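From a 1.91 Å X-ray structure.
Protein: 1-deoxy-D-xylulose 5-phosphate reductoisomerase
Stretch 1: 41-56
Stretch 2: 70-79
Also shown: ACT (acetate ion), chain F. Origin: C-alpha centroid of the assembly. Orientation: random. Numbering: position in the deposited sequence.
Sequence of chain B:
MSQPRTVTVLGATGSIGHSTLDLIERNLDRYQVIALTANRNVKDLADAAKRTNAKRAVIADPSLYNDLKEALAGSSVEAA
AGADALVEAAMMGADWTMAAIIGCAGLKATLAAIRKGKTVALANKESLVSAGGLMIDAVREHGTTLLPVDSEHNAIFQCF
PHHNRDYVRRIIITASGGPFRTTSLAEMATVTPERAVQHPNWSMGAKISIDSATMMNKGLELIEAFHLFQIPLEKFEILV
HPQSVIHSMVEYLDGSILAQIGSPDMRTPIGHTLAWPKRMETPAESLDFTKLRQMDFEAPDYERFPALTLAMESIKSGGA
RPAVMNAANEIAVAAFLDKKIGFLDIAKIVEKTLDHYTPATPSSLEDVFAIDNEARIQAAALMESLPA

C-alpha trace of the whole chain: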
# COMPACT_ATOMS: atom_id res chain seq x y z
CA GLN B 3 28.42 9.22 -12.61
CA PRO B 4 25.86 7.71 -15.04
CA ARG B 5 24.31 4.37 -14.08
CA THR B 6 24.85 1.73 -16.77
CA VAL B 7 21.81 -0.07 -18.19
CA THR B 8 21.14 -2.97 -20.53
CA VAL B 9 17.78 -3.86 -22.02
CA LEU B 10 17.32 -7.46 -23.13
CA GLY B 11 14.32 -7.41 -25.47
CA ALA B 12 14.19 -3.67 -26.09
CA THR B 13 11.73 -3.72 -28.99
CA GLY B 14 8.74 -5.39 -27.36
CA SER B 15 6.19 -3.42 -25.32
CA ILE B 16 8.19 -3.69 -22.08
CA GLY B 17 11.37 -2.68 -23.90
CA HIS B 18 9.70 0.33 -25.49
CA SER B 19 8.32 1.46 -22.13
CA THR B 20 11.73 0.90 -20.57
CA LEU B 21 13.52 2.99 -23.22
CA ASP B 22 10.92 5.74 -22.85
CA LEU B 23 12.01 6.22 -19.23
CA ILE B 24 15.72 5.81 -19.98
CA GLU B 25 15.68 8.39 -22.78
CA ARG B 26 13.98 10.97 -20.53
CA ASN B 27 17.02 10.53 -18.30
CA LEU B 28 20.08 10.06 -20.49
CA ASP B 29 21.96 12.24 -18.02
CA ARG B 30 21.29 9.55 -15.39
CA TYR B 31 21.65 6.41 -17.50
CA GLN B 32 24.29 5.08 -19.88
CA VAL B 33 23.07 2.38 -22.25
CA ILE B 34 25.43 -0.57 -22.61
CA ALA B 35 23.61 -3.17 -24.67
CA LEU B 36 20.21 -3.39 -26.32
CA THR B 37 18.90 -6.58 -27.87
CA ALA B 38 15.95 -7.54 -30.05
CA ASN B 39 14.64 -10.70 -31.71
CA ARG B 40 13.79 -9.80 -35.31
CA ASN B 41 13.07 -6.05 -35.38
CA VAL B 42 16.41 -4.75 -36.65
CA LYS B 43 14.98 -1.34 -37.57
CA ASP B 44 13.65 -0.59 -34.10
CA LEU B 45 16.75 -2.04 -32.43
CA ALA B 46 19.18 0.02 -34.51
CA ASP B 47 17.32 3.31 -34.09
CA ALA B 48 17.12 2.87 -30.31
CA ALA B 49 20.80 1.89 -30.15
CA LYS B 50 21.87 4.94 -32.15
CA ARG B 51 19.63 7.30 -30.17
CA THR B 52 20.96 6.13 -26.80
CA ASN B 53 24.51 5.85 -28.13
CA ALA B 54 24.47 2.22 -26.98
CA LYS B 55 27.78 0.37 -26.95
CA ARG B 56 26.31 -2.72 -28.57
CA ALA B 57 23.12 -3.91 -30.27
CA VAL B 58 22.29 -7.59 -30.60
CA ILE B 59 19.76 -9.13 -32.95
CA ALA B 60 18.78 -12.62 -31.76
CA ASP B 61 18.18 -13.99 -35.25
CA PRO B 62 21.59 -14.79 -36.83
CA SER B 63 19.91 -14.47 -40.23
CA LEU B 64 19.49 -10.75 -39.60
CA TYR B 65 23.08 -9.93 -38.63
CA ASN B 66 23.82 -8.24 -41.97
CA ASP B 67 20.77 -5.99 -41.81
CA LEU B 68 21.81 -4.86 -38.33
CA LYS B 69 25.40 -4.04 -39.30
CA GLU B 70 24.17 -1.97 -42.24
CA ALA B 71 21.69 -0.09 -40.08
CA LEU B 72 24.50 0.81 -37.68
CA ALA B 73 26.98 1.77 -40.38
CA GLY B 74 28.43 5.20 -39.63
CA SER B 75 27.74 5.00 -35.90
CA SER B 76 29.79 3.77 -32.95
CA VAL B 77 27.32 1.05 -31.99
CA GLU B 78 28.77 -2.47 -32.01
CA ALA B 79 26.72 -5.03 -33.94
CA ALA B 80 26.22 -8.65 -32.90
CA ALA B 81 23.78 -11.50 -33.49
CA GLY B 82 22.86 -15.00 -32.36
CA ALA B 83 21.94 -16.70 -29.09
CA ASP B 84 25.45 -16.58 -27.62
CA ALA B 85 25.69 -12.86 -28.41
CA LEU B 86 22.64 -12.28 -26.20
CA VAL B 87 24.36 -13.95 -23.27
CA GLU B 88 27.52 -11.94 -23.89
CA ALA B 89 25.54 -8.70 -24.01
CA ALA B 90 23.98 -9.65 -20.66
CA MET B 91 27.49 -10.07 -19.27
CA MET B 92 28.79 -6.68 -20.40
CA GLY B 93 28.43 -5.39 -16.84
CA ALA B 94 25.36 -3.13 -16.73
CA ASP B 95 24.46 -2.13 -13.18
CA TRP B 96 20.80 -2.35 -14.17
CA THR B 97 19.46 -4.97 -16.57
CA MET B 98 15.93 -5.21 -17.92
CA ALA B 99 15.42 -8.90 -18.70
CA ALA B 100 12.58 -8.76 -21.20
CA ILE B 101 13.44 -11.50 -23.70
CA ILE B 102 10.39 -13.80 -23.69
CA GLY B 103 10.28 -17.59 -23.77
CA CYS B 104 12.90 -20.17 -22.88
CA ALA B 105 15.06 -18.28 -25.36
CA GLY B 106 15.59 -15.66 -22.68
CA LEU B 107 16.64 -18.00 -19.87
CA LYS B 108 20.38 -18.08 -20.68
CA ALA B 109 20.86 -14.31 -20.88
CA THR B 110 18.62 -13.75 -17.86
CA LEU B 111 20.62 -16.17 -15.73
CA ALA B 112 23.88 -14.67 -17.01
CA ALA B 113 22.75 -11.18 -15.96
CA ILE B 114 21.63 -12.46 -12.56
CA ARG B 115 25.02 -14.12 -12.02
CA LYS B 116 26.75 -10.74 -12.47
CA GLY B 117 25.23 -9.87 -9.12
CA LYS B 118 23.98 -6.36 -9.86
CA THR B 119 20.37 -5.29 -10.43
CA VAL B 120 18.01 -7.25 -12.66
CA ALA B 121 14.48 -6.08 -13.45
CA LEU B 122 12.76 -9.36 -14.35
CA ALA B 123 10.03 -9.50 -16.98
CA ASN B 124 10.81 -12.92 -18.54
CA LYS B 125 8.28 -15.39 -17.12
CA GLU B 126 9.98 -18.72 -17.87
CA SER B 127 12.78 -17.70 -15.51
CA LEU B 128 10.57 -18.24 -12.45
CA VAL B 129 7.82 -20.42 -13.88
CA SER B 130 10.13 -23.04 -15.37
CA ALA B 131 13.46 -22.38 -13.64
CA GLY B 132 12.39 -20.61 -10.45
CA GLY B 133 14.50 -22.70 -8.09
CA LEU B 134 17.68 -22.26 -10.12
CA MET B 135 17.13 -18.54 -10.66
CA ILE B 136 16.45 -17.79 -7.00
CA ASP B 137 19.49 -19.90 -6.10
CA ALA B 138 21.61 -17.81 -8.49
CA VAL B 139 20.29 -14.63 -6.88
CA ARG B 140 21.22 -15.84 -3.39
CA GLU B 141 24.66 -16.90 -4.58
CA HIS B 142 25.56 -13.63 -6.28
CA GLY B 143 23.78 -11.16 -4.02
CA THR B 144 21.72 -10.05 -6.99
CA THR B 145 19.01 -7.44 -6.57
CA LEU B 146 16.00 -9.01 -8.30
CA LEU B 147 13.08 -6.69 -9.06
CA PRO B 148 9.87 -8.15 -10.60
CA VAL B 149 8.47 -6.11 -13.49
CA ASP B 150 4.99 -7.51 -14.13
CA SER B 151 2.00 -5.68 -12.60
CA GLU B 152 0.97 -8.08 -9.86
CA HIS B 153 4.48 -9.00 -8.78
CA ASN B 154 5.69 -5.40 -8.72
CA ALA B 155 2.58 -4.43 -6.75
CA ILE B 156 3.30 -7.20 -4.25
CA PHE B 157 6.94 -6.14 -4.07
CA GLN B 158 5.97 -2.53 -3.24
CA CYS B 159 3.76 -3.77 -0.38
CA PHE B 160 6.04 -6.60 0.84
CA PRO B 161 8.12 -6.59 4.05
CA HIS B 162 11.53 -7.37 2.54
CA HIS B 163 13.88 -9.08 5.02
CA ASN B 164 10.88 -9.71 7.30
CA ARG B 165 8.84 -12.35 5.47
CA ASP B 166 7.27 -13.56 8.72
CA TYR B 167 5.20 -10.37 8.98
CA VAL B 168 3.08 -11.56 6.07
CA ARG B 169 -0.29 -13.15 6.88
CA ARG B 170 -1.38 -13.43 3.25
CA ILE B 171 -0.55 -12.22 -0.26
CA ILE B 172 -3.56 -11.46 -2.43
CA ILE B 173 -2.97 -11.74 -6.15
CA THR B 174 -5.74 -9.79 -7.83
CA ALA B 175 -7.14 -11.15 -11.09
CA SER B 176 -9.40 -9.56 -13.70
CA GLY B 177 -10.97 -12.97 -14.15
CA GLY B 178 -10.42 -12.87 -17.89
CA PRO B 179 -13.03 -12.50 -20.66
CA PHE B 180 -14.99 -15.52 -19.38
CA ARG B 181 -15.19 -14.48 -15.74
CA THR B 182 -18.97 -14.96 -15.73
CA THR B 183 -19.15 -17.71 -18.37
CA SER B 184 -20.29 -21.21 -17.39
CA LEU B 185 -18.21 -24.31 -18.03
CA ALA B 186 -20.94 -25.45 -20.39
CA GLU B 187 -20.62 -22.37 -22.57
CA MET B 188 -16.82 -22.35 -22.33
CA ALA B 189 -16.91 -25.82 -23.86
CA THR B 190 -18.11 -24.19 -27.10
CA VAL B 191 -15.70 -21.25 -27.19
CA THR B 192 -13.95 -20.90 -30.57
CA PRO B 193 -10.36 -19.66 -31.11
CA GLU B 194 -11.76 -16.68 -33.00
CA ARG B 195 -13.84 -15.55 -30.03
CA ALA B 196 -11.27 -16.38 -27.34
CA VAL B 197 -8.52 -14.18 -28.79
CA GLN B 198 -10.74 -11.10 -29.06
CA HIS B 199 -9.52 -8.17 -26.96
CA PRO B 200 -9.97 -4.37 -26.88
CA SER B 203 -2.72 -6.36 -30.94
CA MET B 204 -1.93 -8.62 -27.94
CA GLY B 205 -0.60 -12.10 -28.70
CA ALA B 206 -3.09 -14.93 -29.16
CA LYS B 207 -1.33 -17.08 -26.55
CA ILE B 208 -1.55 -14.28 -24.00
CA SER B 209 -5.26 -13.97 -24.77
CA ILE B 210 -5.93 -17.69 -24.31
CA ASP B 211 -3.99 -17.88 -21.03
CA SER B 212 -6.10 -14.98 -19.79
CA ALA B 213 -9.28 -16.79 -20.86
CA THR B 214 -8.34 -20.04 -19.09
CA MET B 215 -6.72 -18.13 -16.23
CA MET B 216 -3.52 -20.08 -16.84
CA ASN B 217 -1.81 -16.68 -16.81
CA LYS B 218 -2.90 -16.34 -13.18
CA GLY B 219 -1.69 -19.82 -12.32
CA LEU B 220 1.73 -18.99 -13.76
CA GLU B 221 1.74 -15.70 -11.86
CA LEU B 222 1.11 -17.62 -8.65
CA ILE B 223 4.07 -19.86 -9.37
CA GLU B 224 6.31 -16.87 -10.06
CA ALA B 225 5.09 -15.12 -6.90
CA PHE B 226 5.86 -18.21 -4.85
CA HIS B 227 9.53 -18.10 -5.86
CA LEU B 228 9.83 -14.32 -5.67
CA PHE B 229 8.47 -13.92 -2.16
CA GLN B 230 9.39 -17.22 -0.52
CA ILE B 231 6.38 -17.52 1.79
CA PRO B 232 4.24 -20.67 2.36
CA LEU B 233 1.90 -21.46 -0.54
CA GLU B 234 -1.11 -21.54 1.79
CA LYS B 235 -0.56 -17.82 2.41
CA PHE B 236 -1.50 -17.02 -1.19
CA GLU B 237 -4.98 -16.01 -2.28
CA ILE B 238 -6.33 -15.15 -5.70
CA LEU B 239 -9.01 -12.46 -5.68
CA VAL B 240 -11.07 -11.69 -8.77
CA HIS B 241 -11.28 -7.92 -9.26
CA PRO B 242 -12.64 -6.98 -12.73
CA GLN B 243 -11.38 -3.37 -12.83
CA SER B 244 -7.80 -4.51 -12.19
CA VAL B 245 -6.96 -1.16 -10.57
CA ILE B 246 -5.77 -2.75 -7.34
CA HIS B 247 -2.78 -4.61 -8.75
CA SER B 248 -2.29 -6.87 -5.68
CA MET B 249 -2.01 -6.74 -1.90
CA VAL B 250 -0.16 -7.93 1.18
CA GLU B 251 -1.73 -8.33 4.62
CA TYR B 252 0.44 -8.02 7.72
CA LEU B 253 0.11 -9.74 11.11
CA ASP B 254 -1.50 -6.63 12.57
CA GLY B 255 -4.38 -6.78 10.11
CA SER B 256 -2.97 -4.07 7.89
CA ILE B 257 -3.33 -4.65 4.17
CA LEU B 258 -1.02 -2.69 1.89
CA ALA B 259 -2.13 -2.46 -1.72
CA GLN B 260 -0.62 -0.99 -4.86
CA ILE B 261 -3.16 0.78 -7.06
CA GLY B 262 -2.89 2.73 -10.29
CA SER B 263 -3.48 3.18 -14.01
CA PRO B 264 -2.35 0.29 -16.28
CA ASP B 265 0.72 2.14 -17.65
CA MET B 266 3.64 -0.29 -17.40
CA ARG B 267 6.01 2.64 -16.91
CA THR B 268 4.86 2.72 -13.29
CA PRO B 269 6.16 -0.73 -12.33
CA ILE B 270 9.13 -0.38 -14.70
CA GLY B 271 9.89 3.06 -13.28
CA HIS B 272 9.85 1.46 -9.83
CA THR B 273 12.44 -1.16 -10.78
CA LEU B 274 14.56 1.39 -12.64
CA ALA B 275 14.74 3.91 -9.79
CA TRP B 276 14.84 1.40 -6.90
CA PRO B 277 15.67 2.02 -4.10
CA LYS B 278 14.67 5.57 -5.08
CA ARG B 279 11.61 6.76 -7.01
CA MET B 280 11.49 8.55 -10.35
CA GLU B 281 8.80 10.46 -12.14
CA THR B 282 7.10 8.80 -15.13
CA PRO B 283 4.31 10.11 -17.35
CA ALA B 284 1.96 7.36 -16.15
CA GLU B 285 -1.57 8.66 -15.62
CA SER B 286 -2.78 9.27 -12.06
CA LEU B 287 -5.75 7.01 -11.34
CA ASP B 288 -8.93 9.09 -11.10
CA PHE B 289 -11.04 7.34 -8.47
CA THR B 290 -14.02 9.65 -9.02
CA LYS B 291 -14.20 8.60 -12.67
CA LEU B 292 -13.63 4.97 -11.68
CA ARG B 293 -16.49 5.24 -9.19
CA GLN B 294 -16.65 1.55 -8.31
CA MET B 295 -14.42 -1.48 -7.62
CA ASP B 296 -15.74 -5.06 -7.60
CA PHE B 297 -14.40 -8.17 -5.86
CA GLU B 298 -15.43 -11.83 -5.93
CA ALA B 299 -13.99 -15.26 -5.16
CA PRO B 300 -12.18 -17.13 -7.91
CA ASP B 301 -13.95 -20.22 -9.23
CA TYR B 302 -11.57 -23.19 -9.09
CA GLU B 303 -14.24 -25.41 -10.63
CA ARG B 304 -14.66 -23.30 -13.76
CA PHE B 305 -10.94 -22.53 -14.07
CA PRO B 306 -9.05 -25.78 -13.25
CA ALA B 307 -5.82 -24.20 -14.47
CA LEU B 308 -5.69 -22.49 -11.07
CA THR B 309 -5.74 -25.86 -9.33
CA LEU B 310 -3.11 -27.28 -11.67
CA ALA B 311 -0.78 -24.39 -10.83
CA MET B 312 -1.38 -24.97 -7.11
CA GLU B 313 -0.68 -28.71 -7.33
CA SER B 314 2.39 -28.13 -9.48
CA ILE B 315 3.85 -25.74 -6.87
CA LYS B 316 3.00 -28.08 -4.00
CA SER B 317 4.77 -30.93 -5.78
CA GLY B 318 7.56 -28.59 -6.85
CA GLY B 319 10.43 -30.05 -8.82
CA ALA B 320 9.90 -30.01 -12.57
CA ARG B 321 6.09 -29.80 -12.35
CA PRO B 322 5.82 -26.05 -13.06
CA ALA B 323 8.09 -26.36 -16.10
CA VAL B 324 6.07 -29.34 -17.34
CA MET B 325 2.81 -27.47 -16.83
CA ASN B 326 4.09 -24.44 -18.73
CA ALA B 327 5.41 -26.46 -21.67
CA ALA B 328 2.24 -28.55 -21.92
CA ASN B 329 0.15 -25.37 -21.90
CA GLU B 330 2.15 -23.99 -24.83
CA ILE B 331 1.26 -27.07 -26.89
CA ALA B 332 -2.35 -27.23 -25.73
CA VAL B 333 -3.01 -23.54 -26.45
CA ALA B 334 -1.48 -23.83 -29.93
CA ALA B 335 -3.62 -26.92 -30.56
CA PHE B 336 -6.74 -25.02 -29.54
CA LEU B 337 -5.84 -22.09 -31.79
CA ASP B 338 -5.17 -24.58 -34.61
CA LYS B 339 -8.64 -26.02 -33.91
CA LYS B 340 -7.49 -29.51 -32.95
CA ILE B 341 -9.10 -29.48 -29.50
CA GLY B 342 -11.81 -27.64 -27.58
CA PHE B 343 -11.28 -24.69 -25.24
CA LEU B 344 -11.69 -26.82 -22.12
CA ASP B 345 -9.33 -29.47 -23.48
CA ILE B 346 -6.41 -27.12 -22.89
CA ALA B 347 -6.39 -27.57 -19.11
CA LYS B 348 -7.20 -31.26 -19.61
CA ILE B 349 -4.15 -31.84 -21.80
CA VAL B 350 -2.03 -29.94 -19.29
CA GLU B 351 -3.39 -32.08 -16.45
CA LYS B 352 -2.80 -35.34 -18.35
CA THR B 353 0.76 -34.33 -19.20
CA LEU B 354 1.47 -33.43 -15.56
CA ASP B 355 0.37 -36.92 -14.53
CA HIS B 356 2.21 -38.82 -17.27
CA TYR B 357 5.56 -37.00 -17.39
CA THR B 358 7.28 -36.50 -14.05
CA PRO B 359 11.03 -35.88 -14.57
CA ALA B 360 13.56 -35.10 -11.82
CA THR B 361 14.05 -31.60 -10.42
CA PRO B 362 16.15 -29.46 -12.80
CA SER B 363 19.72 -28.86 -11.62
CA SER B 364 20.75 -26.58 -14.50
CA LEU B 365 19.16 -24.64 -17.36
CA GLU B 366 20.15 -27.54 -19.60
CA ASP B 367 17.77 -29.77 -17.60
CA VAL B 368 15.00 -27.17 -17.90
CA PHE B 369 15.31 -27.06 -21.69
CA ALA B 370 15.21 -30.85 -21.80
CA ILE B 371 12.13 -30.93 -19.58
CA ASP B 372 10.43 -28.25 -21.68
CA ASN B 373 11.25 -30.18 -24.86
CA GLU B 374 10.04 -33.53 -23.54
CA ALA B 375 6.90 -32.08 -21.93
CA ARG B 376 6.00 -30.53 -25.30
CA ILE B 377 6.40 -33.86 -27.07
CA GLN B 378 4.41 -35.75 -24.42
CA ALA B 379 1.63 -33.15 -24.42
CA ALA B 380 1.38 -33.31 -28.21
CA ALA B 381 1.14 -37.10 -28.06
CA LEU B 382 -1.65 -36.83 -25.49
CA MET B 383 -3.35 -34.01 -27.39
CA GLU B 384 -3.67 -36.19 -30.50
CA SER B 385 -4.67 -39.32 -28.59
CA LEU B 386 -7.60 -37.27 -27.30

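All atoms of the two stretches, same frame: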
# COMPACT_ATOMS: atom_id res chain seq x y z
N ASN B 41 13.28 -7.43 -34.95
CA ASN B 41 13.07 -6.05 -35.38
C ASN B 41 14.36 -5.23 -35.42
O ASN B 41 14.63 -4.43 -34.53
CB ASN B 41 12.06 -5.34 -34.48
CG ASN B 41 11.58 -4.02 -35.06
OD1 ASN B 41 12.37 -3.21 -35.56
ND2 ASN B 41 10.27 -3.80 -35.01
N VAL B 42 15.15 -5.45 -36.47
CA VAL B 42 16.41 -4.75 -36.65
C VAL B 42 16.23 -3.23 -36.68
O VAL B 42 16.98 -2.49 -36.04
CB VAL B 42 17.09 -5.20 -37.96
CG1 VAL B 42 18.40 -4.45 -38.16
CG2 VAL B 42 17.34 -6.70 -37.93
N LYS B 43 15.24 -2.77 -37.44
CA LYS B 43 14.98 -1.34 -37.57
C LYS B 43 14.84 -0.65 -36.22
O LYS B 43 15.55 0.31 -35.92
CB LYS B 43 13.71 -1.11 -38.39
CG LYS B 43 13.29 0.35 -38.51
CD LYS B 43 14.39 1.20 -39.14
CE LYS B 43 13.98 2.67 -39.23
NZ LYS B 43 12.75 2.86 -40.04
N ASP B 44 13.90 -1.14 -35.42
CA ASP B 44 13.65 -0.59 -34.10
C ASP B 44 14.89 -0.68 -33.22
O ASP B 44 15.26 0.29 -32.55
CB ASP B 44 12.47 -1.33 -33.47
CG ASP B 44 12.14 -0.83 -32.08
OD1 ASP B 44 12.67 0.24 -31.67
OD2 ASP B 44 11.35 -1.50 -31.39
N LEU B 45 15.55 -1.84 -33.23
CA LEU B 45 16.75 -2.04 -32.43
C LEU B 45 17.82 -1.00 -32.76
O LEU B 45 18.32 -0.32 -31.87
CB LEU B 45 17.33 -3.44 -32.65
CG LEU B 45 18.64 -3.74 -31.90
CD1 LEU B 45 18.42 -3.64 -30.39
CD2 LEU B 45 19.14 -5.13 -32.29
N ALA B 46 18.15 -0.90 -34.04
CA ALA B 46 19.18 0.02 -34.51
C ALA B 46 18.90 1.48 -34.15
O ALA B 46 19.78 2.18 -33.67
CB ALA B 46 19.35 -0.12 -36.02
N ASP B 47 17.67 1.93 -34.40
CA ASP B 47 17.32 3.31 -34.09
C ASP B 47 17.51 3.60 -32.60
O ASP B 47 18.12 4.60 -32.23
CB ASP B 47 15.88 3.60 -34.49
CG ASP B 47 15.72 3.73 -35.99
OD1 ASP B 47 16.59 4.39 -36.62
OD2 ASP B 47 14.73 3.19 -36.53
N ALA B 48 17.00 2.71 -31.76
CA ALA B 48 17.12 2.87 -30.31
C ALA B 48 18.59 2.89 -29.90
O ALA B 48 19.01 3.72 -29.08
CB ALA B 48 16.41 1.73 -29.60
N ALA B 49 19.37 1.98 -30.47
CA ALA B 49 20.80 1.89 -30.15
C ALA B 49 21.52 3.19 -30.51
O ALA B 49 22.31 3.71 -29.72
CB ALA B 49 21.42 0.72 -30.91
N LYS B 50 21.24 3.71 -31.70
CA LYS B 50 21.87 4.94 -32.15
C LYS B 50 21.43 6.15 -31.32
O LYS B 50 22.24 7.01 -31.00
CB LYS B 50 21.58 5.17 -33.63
CG LYS B 50 22.28 4.17 -34.54
CD LYS B 50 22.12 4.50 -36.01
CE LYS B 50 20.71 4.28 -36.49
NZ LYS B 50 20.62 4.53 -37.95
N ARG B 51 20.16 6.19 -30.97
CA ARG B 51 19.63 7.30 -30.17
C ARG B 51 20.32 7.36 -28.81
O ARG B 51 20.79 8.42 -28.39
CB ARG B 51 18.14 7.14 -29.91
CG ARG B 51 17.26 7.23 -31.13
CD ARG B 51 15.84 7.54 -30.69
NE ARG B 51 15.32 6.57 -29.73
CZ ARG B 51 14.77 5.41 -30.06
NH1 ARG B 51 14.33 4.59 -29.12
NH2 ARG B 51 14.65 5.08 -31.34
N THR B 52 20.36 6.22 -28.13
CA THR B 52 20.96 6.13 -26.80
C THR B 52 22.47 5.96 -26.81
O THR B 52 23.09 5.81 -25.76
CB THR B 52 20.37 4.95 -26.01
OG1 THR B 52 20.68 3.72 -26.68
CG2 THR B 52 18.85 5.10 -25.92
N ASN B 53 23.07 5.99 -28.00
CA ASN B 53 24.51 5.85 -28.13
C ASN B 53 24.95 4.57 -27.41
O ASN B 53 25.94 4.56 -26.68
CB ASN B 53 25.21 7.06 -27.51
CG ASN B 53 26.70 7.10 -27.80
OD1 ASN B 53 27.44 7.84 -27.16
ND2 ASN B 53 27.13 6.30 -28.77
N ALA B 54 24.18 3.50 -27.61
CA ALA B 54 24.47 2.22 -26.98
C ALA B 54 25.82 1.70 -27.45
O ALA B 54 26.25 1.99 -28.57
CB ALA B 54 23.37 1.22 -27.31
N LYS B 55 26.48 0.92 -26.60
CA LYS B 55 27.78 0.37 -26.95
C LYS B 55 27.62 -0.82 -27.88
O LYS B 55 28.47 -1.07 -28.73
CB LYS B 55 28.54 -0.05 -25.69
CG LYS B 55 29.91 -0.63 -25.98
CD LYS B 55 30.64 -1.02 -24.71
CE LYS B 55 31.98 -1.66 -25.02
NZ LYS B 55 32.70 -2.08 -23.79
N ARG B 56 26.53 -1.55 -27.73
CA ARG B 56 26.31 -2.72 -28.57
C ARG B 56 24.83 -3.02 -28.76
O ARG B 56 24.03 -2.79 -27.87
CB ARG B 56 27.00 -3.94 -27.96
CG ARG B 56 26.87 -5.22 -28.77
CD ARG B 56 27.57 -6.37 -28.07
NE ARG B 56 28.96 -6.05 -27.77
CZ ARG B 56 29.78 -6.84 -27.10
NH1 ARG B 56 29.36 -8.02 -26.66
NH2 ARG B 56 31.03 -6.46 -26.86
N GLU B 70 24.42 -3.03 -41.27
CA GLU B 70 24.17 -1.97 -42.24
C GLU B 70 23.45 -0.80 -41.59
O GLU B 70 23.79 0.35 -41.84
CB GLU B 70 23.33 -2.51 -43.40
CG GLU B 70 24.05 -3.54 -44.26
CD GLU B 70 23.18 -4.08 -45.38
OE1 GLU B 70 22.64 -3.26 -46.16
OE2 GLU B 70 23.03 -5.32 -45.49
N ALA B 71 22.46 -1.11 -40.77
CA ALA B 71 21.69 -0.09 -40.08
C ALA B 71 22.56 0.74 -39.14
O ALA B 71 22.29 1.92 -38.93
CB ALA B 71 20.56 -0.74 -39.29
N LEU B 72 23.60 0.13 -38.60
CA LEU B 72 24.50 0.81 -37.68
C LEU B 72 25.72 1.43 -38.35
O LEU B 72 26.53 2.08 -37.69
CB LEU B 72 24.95 -0.16 -36.58
CG LEU B 72 23.84 -0.75 -35.71
CD1 LEU B 72 24.44 -1.70 -34.68
CD2 LEU B 72 23.09 0.37 -35.01
N ALA B 73 25.85 1.22 -39.65
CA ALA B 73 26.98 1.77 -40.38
C ALA B 73 27.06 3.29 -40.17
O ALA B 73 26.05 3.99 -40.28
CB ALA B 73 26.85 1.46 -41.87
N GLY B 74 28.25 3.78 -39.85
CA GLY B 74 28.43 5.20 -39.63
C GLY B 74 28.38 5.61 -38.17
O GLY B 74 28.81 6.70 -37.81
N SER B 75 27.85 4.73 -37.33
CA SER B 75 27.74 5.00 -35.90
C SER B 75 28.87 4.32 -35.14
O SER B 75 29.78 3.74 -35.73
CB SER B 75 26.40 4.51 -35.36
OG SER B 75 26.33 3.10 -35.37
N SER B 76 28.79 4.38 -33.81
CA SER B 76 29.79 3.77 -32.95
C SER B 76 29.19 2.60 -32.18
O SER B 76 29.77 2.11 -31.22
CB SER B 76 30.36 4.81 -31.99
OG SER B 76 29.31 5.55 -31.38
N VAL B 77 28.01 2.16 -32.62
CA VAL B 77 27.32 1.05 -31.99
C VAL B 77 27.82 -0.28 -32.53
O VAL B 77 27.78 -0.53 -33.74
CB VAL B 77 25.80 1.12 -32.23
CG1 VAL B 77 25.10 -0.04 -31.53
CG2 VAL B 77 25.25 2.45 -31.74
N GLU B 78 28.28 -1.15 -31.63
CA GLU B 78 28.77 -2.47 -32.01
C GLU B 78 27.58 -3.32 -32.43
O GLU B 78 26.50 -3.23 -31.85
CB GLU B 78 29.47 -3.14 -30.83
CG GLU B 78 30.80 -2.50 -30.43
CD GLU B 78 31.32 -3.03 -29.10
OE1 GLU B 78 31.29 -4.26 -28.89
OE2 GLU B 78 31.75 -2.21 -28.27
N ALA B 79 27.78 -4.16 -33.45
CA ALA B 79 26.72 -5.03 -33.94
C ALA B 79 27.04 -6.49 -33.64
O ALA B 79 28.18 -6.93 -33.81
CB ALA B 79 26.53 -4.83 -35.43
C ACT F . 11.24 -8.46 -31.82
O ACT F . 12.40 -7.86 -31.90
OXT ACT F . 10.83 -9.40 -32.58
CH3 ACT F . 10.24 -8.08 -30.77
O HOH W 1 30.35 0.96 -28.93

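Stretch 1 is a helix from Val42 to Arg51, followed by a short loop that leads into a strand at Arg56. Asn41 caps the helix: its OD1 accepts from Asp44 N at 2.6 Å. The helix closes with a Schellman motif. Asn53 has positive phi, and Ala54 N bonds back to Ala49 O at 2.8 Å. Stretch 2 starts in a helix, passes through a type II turn from Leu72 to Ser75, and enters a strand at Glu78. Gly74 has phi 97°, where a CB would be jammed against the carbonyl O of Ala73. Ser75 OG also ties back the turn, donating to Leu72 O at 2.5 Å.

The strands meet as a parallel bridge between Arg56 and Glu78, with CA atoms 4.2 Å apart. Glu78 N donates to Lys55 O at 2.9 Å. A water donates to Lys55 O at 2.8 Å and to Ser76 O at 2.6 Å, linking two carbonyls that cannot bond to each other.

The side chains of Arg56 and Glu78 lie on the same face of the sheet and form a salt bridge. Glu78 OE1 sits at the guanidinium edge, near its plane, 3.0 Å from Arg56 NH2 and 3.1 Å from Arg56 NE. One carboxylate oxygen thus accepts from both nitrogens. Lys55 NZ stays 4.6 Å from Glu78 OE2, too far for a second salt bridge.

The helix of stretch 1 packs through small side chains. Ala46 CB lies 3.5 Å from Ala71 CB and 3.9 Å from Leu72 CD2. One turn on, Ala49 CB is 3.8 Å from Val77 CG1. Val77 CG2 also approaches Ala54 O at 3.4 Å. Lys50 extends along the border of this apolar patch. Its CG is 3.9 Å from Leu72 CD2, while its NZ donates to Ala71 O at 3.2 Å.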